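Local coordinates for protein transcriptional regulator (Streptococcus pneumoniae, PDB 2GNP) that is a transcriptional regulator that probably senses a sugar or sugar phosphate through its Rossmann-like putative sugar-binding domain, at residues F63-D74 and K99-M109; F86-S94 and C117-V125. All blocks are in the same frame, centred on the assembly; numbering follows the deposited sequence.

Interaction 1. Residues F63-D74 and K99-M109; sequences FSWGKSLSNLVD and KYHVNTLIYEM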
loop_
_atom_site.group_PDB
_atom_site.type_symbol
_atom_site.label_atom_id
_atom_site.label_comp_id
_atom_site.label_asym_id
_atom_site.label_seq_id
_atom_site.Cartn_x
_atom_site.Cartn_y
_atom_site.Cartn_z
ATOM N N PHE A 63 0.551 -1.842 8.421
ATOM C CA PHE A 63 0.038 -0.694 7.646
ATOM C C PHE A 63 1.209 -0.023 6.950
ATOM O O PHE A 63 2.318 0.038 7.535
ATOM C CB PHE A 63 -0.565 0.359 8.576
ATOM C CG PHE A 63 -2.070 0.287 8.626
ATOM C CD1 PHE A 63 -2.669 -0.832 9.157
ATOM C CD2 PHE A 63 -2.868 1.276 8.044
ATOM C CE1 PHE A 63 -4.065 -0.941 9.176
ATOM C CE2 PHE A 63 -4.289 1.172 8.040
ATOM C CZ PHE A 63 -4.863 0.065 8.620
ATOM N N SER A 64 0.952 0.528 5.756
ATOM C CA SER A 64 1.873 1.527 5.176
ATOM C C SER A 64 1.327 2.942 5.525
ATOM O O SER A 64 0.779 3.199 6.618
ATOM C CB SER A 64 2.114 1.293 3.672
ATOM O OG SER A 64 3.208 2.028 3.208
ATOM N N TRP A 65 1.516 3.880 4.598
ATOM C CA TRP A 65 1.404 5.289 4.911
ATOM C C TRP A 65 0.468 5.913 3.858
ATOM O O TRP A 65 0.136 5.276 2.855
ATOM C CB TRP A 65 2.830 5.942 4.888
ATOM C CG TRP A 65 3.493 5.929 3.501
ATOM C CD1 TRP A 65 4.165 4.911 2.884
ATOM C CD2 TRP A 65 3.476 7.010 2.578
ATOM N NE1 TRP A 65 4.563 5.298 1.615
ATOM C CE2 TRP A 65 4.156 6.593 1.415
ATOM C CE3 TRP A 65 2.956 8.297 2.628
ATOM C CZ2 TRP A 65 4.324 7.432 0.310
ATOM C CZ3 TRP A 65 3.118 9.139 1.534
ATOM C CH2 TRP A 65 3.809 8.708 0.396
ATOM N N GLY A 66 0.013 7.136 4.108
ATOM C CA GLY A 66 -0.712 7.872 3.074
ATOM C C GLY A 66 -2.168 8.213 3.161
ATOM O O GLY A 66 -2.906 7.779 4.073
ATOM N N LYS A 67 -2.594 9.037 2.183
ATOM C CA LYS A 67 -3.973 9.575 2.177
ATOM C C LYS A 67 -5.070 8.546 2.084
ATOM O O LYS A 67 -6.029 8.626 2.834
ATOM C CB LYS A 67 -4.189 10.639 1.072
ATOM C CG LYS A 67 -5.621 11.247 1.027
ATOM C CD LYS A 67 -5.741 12.217 -0.203
ATOM C CE LYS A 67 -7.088 12.926 -0.306
ATOM N NZ LYS A 67 -8.224 12.038 -0.689
ATOM N N SER A 68 -4.971 7.598 1.138
ATOM C CA SER A 68 -5.992 6.558 1.007
ATOM C C SER A 68 -6.206 5.813 2.331
ATOM O O SER A 68 -7.340 5.553 2.740
ATOM C CB SER A 68 -5.601 5.528 -0.080
ATOM O OG SER A 68 -5.758 6.083 -1.396
ATOM N N LEU A 69 -5.105 5.572 3.037
ATOM C CA LEU A 69 -5.228 4.808 4.278
ATOM C C LEU A 69 -5.847 5.687 5.355
ATOM O O LEU A 69 -6.719 5.238 6.121
ATOM C CB LEU A 69 -3.865 4.257 4.701
ATOM C CG LEU A 69 -3.338 3.190 3.755
ATOM C CD1 LEU A 69 -2.221 2.400 4.442
ATOM C CD2 LEU A 69 -4.436 2.362 3.088
ATOM N N SER A 70 -5.380 6.930 5.434
ATOM C CA SER A 70 -5.925 7.851 6.446
ATOM C C SER A 70 -7.434 7.985 6.248
ATOM O O SER A 70 -8.222 7.951 7.193
ATOM C CB SER A 70 -5.226 9.193 6.376
ATOM O OG SER A 70 -5.815 10.094 7.325
ATOM N N ASN A 71 -7.839 8.106 4.992
ATOM C CA ASN A 71 -9.269 8.270 4.671
ATOM C C ASN A 71 -10.106 7.054 5.086
ATOM O O ASN A 71 -11.256 7.174 5.498
ATOM C CB ASN A 71 -9.421 8.585 3.177
ATOM C CG ASN A 71 -8.873 9.978 2.773
ATOM O OD1 ASN A 71 -8.623 10.889 3.619
ATOM N ND2 ASN A 71 -8.726 10.163 1.472
ATOM N N LEU A 72 -9.543 5.836 4.977
ATOM C CA LEU A 72 -10.333 4.703 5.375
ATOM C C LEU A 72 -10.344 4.600 6.889
ATOM O O LEU A 72 -11.391 4.303 7.455
ATOM C CB LEU A 72 -9.864 3.423 4.662
ATOM C CG LEU A 72 -8.933 2.401 5.252
ATOM C CD1 LEU A 72 -9.502 1.694 6.527
ATOM C CD2 LEU A 72 -8.525 1.361 4.133
ATOM N N VAL A 73 -9.191 4.852 7.521
ATOM C CA VAL A 73 -9.106 4.794 8.980
ATOM C C VAL A 73 -10.132 5.753 9.631
ATOM O O VAL A 73 -10.791 5.423 10.615
ATOM C CB VAL A 73 -7.676 5.066 9.504
ATOM C CG1 VAL A 73 -7.722 5.116 11.040
ATOM C CG2 VAL A 73 -6.770 3.883 9.084
ATOM N N ASP A 74 -10.276 6.925 9.059
ATOM C CA ASP A 74 -11.253 7.915 9.601
ATOM C C ASP A 74 -12.671 7.303 9.660
ATOM O O ASP A 74 -13.477 7.567 10.602
ATOM C CB ASP A 74 -11.308 9.132 8.693
ATOM C CG ASP A 74 -10.157 10.094 8.884
ATOM O OD1 ASP A 74 -9.363 9.963 9.830
ATOM O OD2 ASP A 74 -10.065 11.042 8.059
ATOM N N LYS A 99 -1.328 13.293 9.713
ATOM C CA LYS A 99 -2.519 12.423 9.626
ATOM C C LYS A 99 -2.278 11.142 8.820
ATOM O O LYS A 99 -2.984 10.113 9.006
ATOM C CB LYS A 99 -3.666 13.183 8.965
ATOM C CG LYS A 99 -4.720 13.714 9.905
ATOM C CD LYS A 99 -5.482 12.597 10.602
ATOM C CE LYS A 99 -6.915 12.405 10.040
ATOM N NZ LYS A 99 -7.626 11.417 10.898
ATOM N N TYR A 100 -1.317 11.240 7.911
ATOM C CA TYR A 100 -1.000 10.210 6.917
ATOM C C TYR A 100 0.221 9.384 7.315
ATOM O O TYR A 100 0.597 8.432 6.603
ATOM C CB TYR A 100 -0.731 10.879 5.561
ATOM C CG TYR A 100 -1.932 11.645 4.963
ATOM C CD1 TYR A 100 -3.185 11.665 5.589
ATOM C CD2 TYR A 100 -1.788 12.343 3.755
ATOM C CE1 TYR A 100 -4.286 12.367 5.023
ATOM C CE2 TYR A 100 -2.861 13.035 3.186
ATOM C CZ TYR A 100 -4.099 13.055 3.806
ATOM O OH TYR A 100 -5.140 13.764 3.202
ATOM N N HIS A 101 0.861 9.740 8.449
ATOM C CA HIS A 101 2.094 9.081 8.862
ATOM C C HIS A 101 1.766 7.634 9.345
ATOM O O HIS A 101 0.735 7.454 10.052
ATOM C CB HIS A 101 2.705 9.832 10.043
ATOM C CG HIS A 101 3.977 9.242 10.502
ATOM N ND1 HIS A 101 5.212 9.692 10.069
ATOM C CD2 HIS A 101 4.218 8.174 11.290
ATOM C CE1 HIS A 101 6.156 8.950 10.621
ATOM N NE2 HIS A 101 5.579 8.006 11.346
ATOM N N VAL A 102 2.633 6.647 9.033
ATOM C CA VAL A 102 2.314 5.221 9.484
ATOM C C VAL A 102 2.033 5.154 10.997
ATOM O O VAL A 102 1.142 4.413 11.444
ATOM C CB VAL A 102 3.390 4.177 9.071
ATOM C CG1 VAL A 102 4.741 4.433 9.793
ATOM C CG2 VAL A 102 2.903 2.763 9.214
ATOM N N ASN A 103 2.824 5.857 11.811
ATOM C CA ASN A 103 2.643 5.725 13.273
ATOM C C ASN A 103 1.314 6.337 13.710
ATOM O O ASN A 103 0.676 5.825 14.643
ATOM C CB ASN A 103 3.780 6.397 14.018
ATOM C CG ASN A 103 5.085 5.645 13.853
ATOM O OD1 ASN A 103 5.124 4.450 13.507
ATOM N ND2 ASN A 103 6.188 6.357 14.127
ATOM N N THR A 104 0.905 7.427 13.064
ATOM C CA THR A 104 -0.434 7.976 13.277
ATOM C C THR A 104 -1.555 6.975 12.957
ATOM O O THR A 104 -2.524 6.824 13.713
ATOM C CB THR A 104 -0.700 9.291 12.528
ATOM O OG1 THR A 104 0.246 10.260 12.959
ATOM C CG2 THR A 104 -2.138 9.809 12.856
ATOM N N LEU A 105 -1.426 6.333 11.805
ATOM C CA LEU A 105 -2.446 5.367 11.392
ATOM C C LEU A 105 -2.478 4.213 12.345
ATOM O O LEU A 105 -3.537 3.731 12.698
ATOM C CB LEU A 105 -2.148 4.873 9.966
ATOM C CG LEU A 105 -2.172 5.950 8.881
ATOM C CD1 LEU A 105 -1.730 5.376 7.532
ATOM C CD2 LEU A 105 -3.557 6.660 8.834
ATOM N N ILE A 106 -1.308 3.650 12.671
ATOM C CA ILE A 106 -1.313 2.554 13.667
ATOM C C ILE A 106 -1.998 2.988 14.999
ATOM O O ILE A 106 -2.848 2.271 15.528
ATOM C CB ILE A 106 0.144 2.163 13.927
ATOM C CG1 ILE A 106 0.682 1.412 12.698
ATOM C CG2 ILE A 106 0.331 1.331 15.188
ATOM C CD1 ILE A 106 2.226 1.233 12.732
ATOM N N TYR A 107 -1.642 4.151 15.519
ATOM C CA TYR A 107 -2.305 4.647 16.749
ATOM C C TYR A 107 -3.840 4.724 16.610
ATOM O O TYR A 107 -4.604 4.217 17.498
ATOM C CB TYR A 107 -1.742 6.025 17.147
ATOM C CG TYR A 107 -2.441 6.487 18.408
ATOM C CD1 TYR A 107 -2.321 5.749 19.584
ATOM C CD2 TYR A 107 -3.252 7.624 18.404
ATOM C CE1 TYR A 107 -2.954 6.144 20.753
ATOM C CE2 TYR A 107 -3.904 8.042 19.573
ATOM C CZ TYR A 107 -3.762 7.283 20.730
ATOM O OH TYR A 107 -4.409 7.663 21.897
ATOM N N GLU A 108 -4.282 5.304 15.487
ATOM C CA GLU A 108 -5.739 5.475 15.271
ATOM C C GLU A 108 -6.434 4.118 15.202
ATOM O O GLU A 108 -7.557 3.939 15.736
ATOM C CB GLU A 108 -6.049 6.361 14.080
ATOM C CG GLU A 108 -5.556 7.793 14.304
ATOM C CD GLU A 108 -6.238 8.558 15.451
ATOM O OE1 GLU A 108 -7.261 8.113 16.045
ATOM O OE2 GLU A 108 -5.746 9.669 15.747
HETATM N N MSE A 109 -5.805 3.183 14.508
HETATM C CA MSE A 109 -6.385 1.823 14.407
HETATM C C MSE A 109 -6.399 1.164 15.797
HETATM O O MSE A 109 -7.354 0.458 16.159
HETATM C CB MSE A 109 -5.610 0.974 13.386
HETATM C CG MSE A 109 -5.817 1.422 11.954
HETATM SE SE MSE A 109 -7.683 0.900 11.389
HETATM C CE MSE A 109 -7.487 -1.074 11.428
#
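The ring of Tyr100 lies against the start of helix 67-74: Lys67 CA sits over the centre of one face, a CH-pi contact 3.7 Å from the ring centroid and only 7° off the normal. Lys67 CB and CG continue along that face toward the hydroxyl, because CG is anti to the backbone N (chi1 -180°) and the chain runs beside the ring. Ser70 CB reaches Tyr100 CD1 obliquely, at 3.3 Å. The second flat group, the Phe63 ring, meets Leu105 CB and Met109 CG at a slant, with SE of Met109 (a selenomethionine) also oblique to it, a Met-aromatic contact. In this Rossmann-like domain the pair is two neighbouring helices on one side of the mixed sheet, 67-74 and 102-109, running nearly parallel (17°) with axes 10.3 Å apart; Phe63 ends the strand beneath them. Leu105 points between the helices, its CD1 against Leu69 CB and its CD2 against Ser70 CA. Farther along, Val73 divides its methyls, CG1 to Glu108 CB and CG2 to Met109 SE. Before the helix, Gly66 N, at the N-cap position, donates a hydrogen bond to Tyr100 O at 2.9 Å. At the exposed margin, Lys99, bent at chi2 and chi3, forms a short salt bridge: its NZ lies 2.5 Å from Asp74 OD1, on the syn lone pair.

Interaction 2. Residues F86-S94 and C117-V125; sequences FYPLAGGPS and CTFMNATIV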
loop_
_atom_site.group_PDB
_atom_site.type_symbol
_atom_site.label_atom_id
_atom_site.label_comp_id
_atom_site.label_asym_id
_atom_site.label_seq_id
_atom_site.Cartn_x
_atom_site.Cartn_y
_atom_site.Cartn_z
ATOM N N PHE A 86 -0.758 -4.289 15.739
ATOM C CA PHE A 86 -0.540 -3.468 14.525
ATOM C C PHE A 86 0.958 -3.157 14.426
ATOM O O PHE A 86 1.577 -2.827 15.432
ATOM C CB PHE A 86 -1.308 -2.126 14.697
ATOM C CG PHE A 86 -2.816 -2.313 14.580
ATOM C CD1 PHE A 86 -3.636 -2.306 15.723
ATOM C CD2 PHE A 86 -3.384 -2.622 13.347
ATOM C CE1 PHE A 86 -4.989 -2.599 15.589
ATOM C CE2 PHE A 86 -4.760 -2.807 13.185
ATOM C CZ PHE A 86 -5.561 -2.801 14.316
ATOM N N TYR A 87 1.474 -3.201 13.194
ATOM C CA TYR A 87 2.922 -3.048 12.892
ATOM C C TYR A 87 3.023 -2.087 11.697
ATOM O O TYR A 87 2.093 -1.973 10.898
ATOM C CB TYR A 87 3.548 -4.381 12.471
ATOM C CG TYR A 87 3.416 -5.439 13.532
ATOM C CD1 TYR A 87 2.299 -6.260 13.519
ATOM C CD2 TYR A 87 4.385 -5.597 14.530
ATOM C CE1 TYR A 87 2.120 -7.257 14.520
ATOM C CE2 TYR A 87 4.230 -6.593 15.522
ATOM C CZ TYR A 87 3.069 -7.390 15.486
ATOM O OH TYR A 87 2.899 -8.354 16.468
ATOM N N PRO A 88 4.177 -1.383 11.580
ATOM C CA PRO A 88 4.478 -0.594 10.376
ATOM C C PRO A 88 5.118 -1.494 9.339
ATOM O O PRO A 88 5.990 -2.326 9.684
ATOM C CB PRO A 88 5.515 0.454 10.886
ATOM C CG PRO A 88 6.304 -0.296 12.044
ATOM C CD PRO A 88 5.167 -1.266 12.647
ATOM N N LEU A 89 4.693 -1.337 8.089
ATOM C CA LEU A 89 5.319 -2.031 6.954
ATOM C C LEU A 89 6.519 -1.207 6.431
ATOM O O LEU A 89 7.452 -1.763 5.808
ATOM C CB LEU A 89 4.351 -2.250 5.817
ATOM C CG LEU A 89 3.186 -3.208 6.200
ATOM C CD1 LEU A 89 2.168 -3.040 5.067
ATOM C CD2 LEU A 89 3.705 -4.668 6.352
ATOM N N ALA A 90 6.459 0.081 6.641
ATOM C CA ALA A 90 7.416 1.025 6.099
ATOM C C ALA A 90 7.056 2.398 6.679
ATOM O O ALA A 90 5.857 2.699 6.879
ATOM C CB ALA A 90 7.311 1.047 4.560
ATOM N N GLY A 91 8.083 3.205 6.902
ATOM C CA GLY A 91 7.875 4.593 7.313
ATOM C C GLY A 91 7.585 5.328 6.007
ATOM O O GLY A 91 7.941 4.872 4.910
ATOM N N GLY A 92 6.914 6.446 6.074
ATOM C CA GLY A 92 6.730 7.127 4.808
ATOM C C GLY A 92 7.891 8.063 4.618
ATOM O O GLY A 92 8.853 8.032 5.378
ATOM N N PRO A 93 7.798 8.936 3.616
ATOM C CA PRO A 93 8.798 9.996 3.539
ATOM C C PRO A 93 8.529 11.123 4.556
ATOM O O PRO A 93 7.567 11.073 5.311
ATOM C CB PRO A 93 8.667 10.498 2.093
ATOM C CG PRO A 93 7.292 10.242 1.745
ATOM C CD PRO A 93 6.804 9.034 2.538
ATOM N N SER A 94 9.393 12.130 4.536
ATOM C CA SER A 94 9.560 13.095 5.628
ATOM C C SER A 94 8.488 14.191 5.827
ATOM O O SER A 94 8.213 14.574 6.971
ATOM C CB SER A 94 10.930 13.757 5.481
ATOM O OG SER A 94 11.429 13.603 4.145
ATOM N N CYS A 117 0.599 -1.966 19.729
ATOM C CA CYS A 117 1.220 -1.208 18.601
ATOM C C CYS A 117 2.726 -1.336 18.674
ATOM O O CYS A 117 3.308 -1.143 19.780
ATOM C CB CYS A 117 0.969 0.301 18.733
ATOM S SG CYS A 117 -0.789 0.709 18.633
ATOM N N THR A 118 3.333 -1.563 17.500
ATOM C CA THR A 118 4.763 -1.404 17.285
ATOM C C THR A 118 4.875 -0.234 16.300
ATOM O O THR A 118 4.065 -0.144 15.355
ATOM C CB THR A 118 5.303 -2.705 16.622
ATOM O OG1 THR A 118 5.235 -3.836 17.513
ATOM C CG2 THR A 118 6.735 -2.534 16.191
ATOM N N PHE A 119 5.831 0.681 16.550
ATOM C CA PHE A 119 5.976 1.898 15.760
ATOM C C PHE A 119 7.270 1.842 14.970
ATOM O O PHE A 119 8.144 1.069 15.321
ATOM C CB PHE A 119 5.951 3.120 16.667
ATOM C CG PHE A 119 4.605 3.330 17.294
ATOM C CD1 PHE A 119 4.413 3.024 18.652
ATOM C CD2 PHE A 119 3.520 3.789 16.529
ATOM C CE1 PHE A 119 3.134 3.215 19.235
ATOM C CE2 PHE A 119 2.234 3.980 17.122
ATOM C CZ PHE A 119 2.078 3.668 18.472
HETATM N N MSE A 120 7.324 2.625 13.889
HETATM C CA MSE A 120 8.535 2.740 13.075
HETATM C C MSE A 120 9.364 3.921 13.623
HETATM O O MSE A 120 8.918 5.050 13.642
HETATM C CB MSE A 120 8.203 2.913 11.584
HETATM C CG MSE A 120 9.421 3.190 10.689
HETATM SE SE MSE A 120 10.664 1.670 10.794
HETATM C CE MSE A 120 9.578 0.345 9.921
ATOM N N ASN A 121 10.572 3.603 14.087
ATOM C CA ASN A 121 11.500 4.571 14.652
ATOM C C ASN A 121 12.560 5.041 13.590
ATOM O O ASN A 121 12.965 6.229 13.545
ATOM C CB ASN A 121 12.165 3.907 15.890
ATOM C CG ASN A 121 12.440 4.887 17.055
ATOM O OD1 ASN A 121 11.850 5.975 17.134
ATOM N ND2 ASN A 121 13.333 4.468 18.002
ATOM N N ALA A 122 12.951 4.128 12.701
ATOM C CA ALA A 122 14.040 4.385 11.715
ATOM C C ALA A 122 13.510 5.092 10.497
ATOM O O ALA A 122 12.364 4.846 10.083
ATOM C CB ALA A 122 14.697 3.080 11.292
ATOM N N THR A 123 14.367 5.950 9.922
ATOM C CA THR A 123 14.125 6.631 8.650
ATOM C C THR A 123 14.057 5.617 7.505
ATOM O O THR A 123 14.843 4.651 7.469
ATOM C CB THR A 123 15.321 7.601 8.379
ATOM O OG1 THR A 123 15.385 8.564 9.452
ATOM C CG2 THR A 123 15.134 8.329 7.115
ATOM N N ILE A 124 13.125 5.840 6.589
ATOM C CA ILE A 124 12.825 4.832 5.567
ATOM C C ILE A 124 14.039 4.513 4.655
ATOM O O ILE A 124 14.265 3.361 4.340
ATOM C CB ILE A 124 11.556 5.247 4.745
ATOM C CG1 ILE A 124 11.225 4.238 3.628
ATOM C CG2 ILE A 124 11.708 6.637 4.187
ATOM C CD1 ILE A 124 10.907 2.834 4.128
ATOM N N VAL A 125 14.816 5.524 4.257
ATOM C CA VAL A 125 16.003 5.272 3.386
ATOM C C VAL A 125 17.283 5.705 4.138
ATOM O O VAL A 125 17.407 6.877 4.550
ATOM C CB VAL A 125 15.928 6.085 2.041
ATOM C CG1 VAL A 125 17.246 5.914 1.236
ATOM C CG2 VAL A 125 14.695 5.669 1.198
HETATM O O HOH W 1 10.929 2.968 7.581
HETATM O O HOH W 2 10.927 7.936 7.141
#
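Met120, a selenomethionine, reaches from the loop after strand 116-117 toward the end of strand 85-88. Its CB rests on the pyrrolidine of Pro88, 3.7 Å from Pro88 CB. CG is anti to the backbone N (chi1 174°), which carries it on to the backbone of Gly91, where it lies 4.0 Å from Gly91 CA. Bends at chi2 and chi3 then fold the chain back past the selenium, and the terminal CE returns to Pro88, 4.0 Å from Pro88 CG. The side chain is thus curled over the proline instead of extended, and Leu144 of helix 142-147 also packs on it.

Upstream, the two segments are joined as parallel strands. Thr118 N donates to Phe86 O at 3.0 Å, and Cys117 CA adds a CA-H...O contact to the same oxygen. Thr118 leans toward the Tyr87 ring, OG1 meeting Tyr87 CE2 and CD2 obliquely, with CB near CD2. This short pairing is an edge of the sheet of the Rossmann-like fold, here made of parallel strands, strand 116-117 being reached from strand 85-88 by a right-handed beta-alpha-beta crossover through helix 102-113. Beyond it the chains leave the sheet as loops at the C-terminal ends of their strands, the side on which such folds usually bind ligands.

There water takes over from direct backbone pairing. One water accepts from Gly91 N and donates weakly to Ala122 O; another accepts from Ile124 N and donates to Gly92 O at 2.7 Å. Ile124 lies over the glycines, CG1 and CD1 against Gly91 O and CG2 3.4 Å from Gly92 O. Gly91 O is buried without a polar partner, while Ile124 CD1 extends to Ala90 CB, 4.0 Å away.

In the fold
The segments of interactions 1 and 2 alternate along the chain: strand 85-88 follows helix 67-75, helix 102-113 follows that strand, and strand 116-117 comes next. The contact centres lie about 12 Å apart, and the two touch directly. Phe63 O is 2.8 Å from Leu89 N, a probable hydrogen bond from the end of strand 60-63 to the first residue after strand 85-88. Asn103 OD1 accepts a probable hydrogen bond from Met120 N (2.9 Å), linking helix 102-113, which also packs on helix 67-75, to the loop of interaction 2. Ile106 CD1 meets Pro88 N at 3.5 Å, placing that helix against the sheet. Loops 64-66 and 89-94 both follow C-terminal strand ends, where a sugar ligand would probably bind.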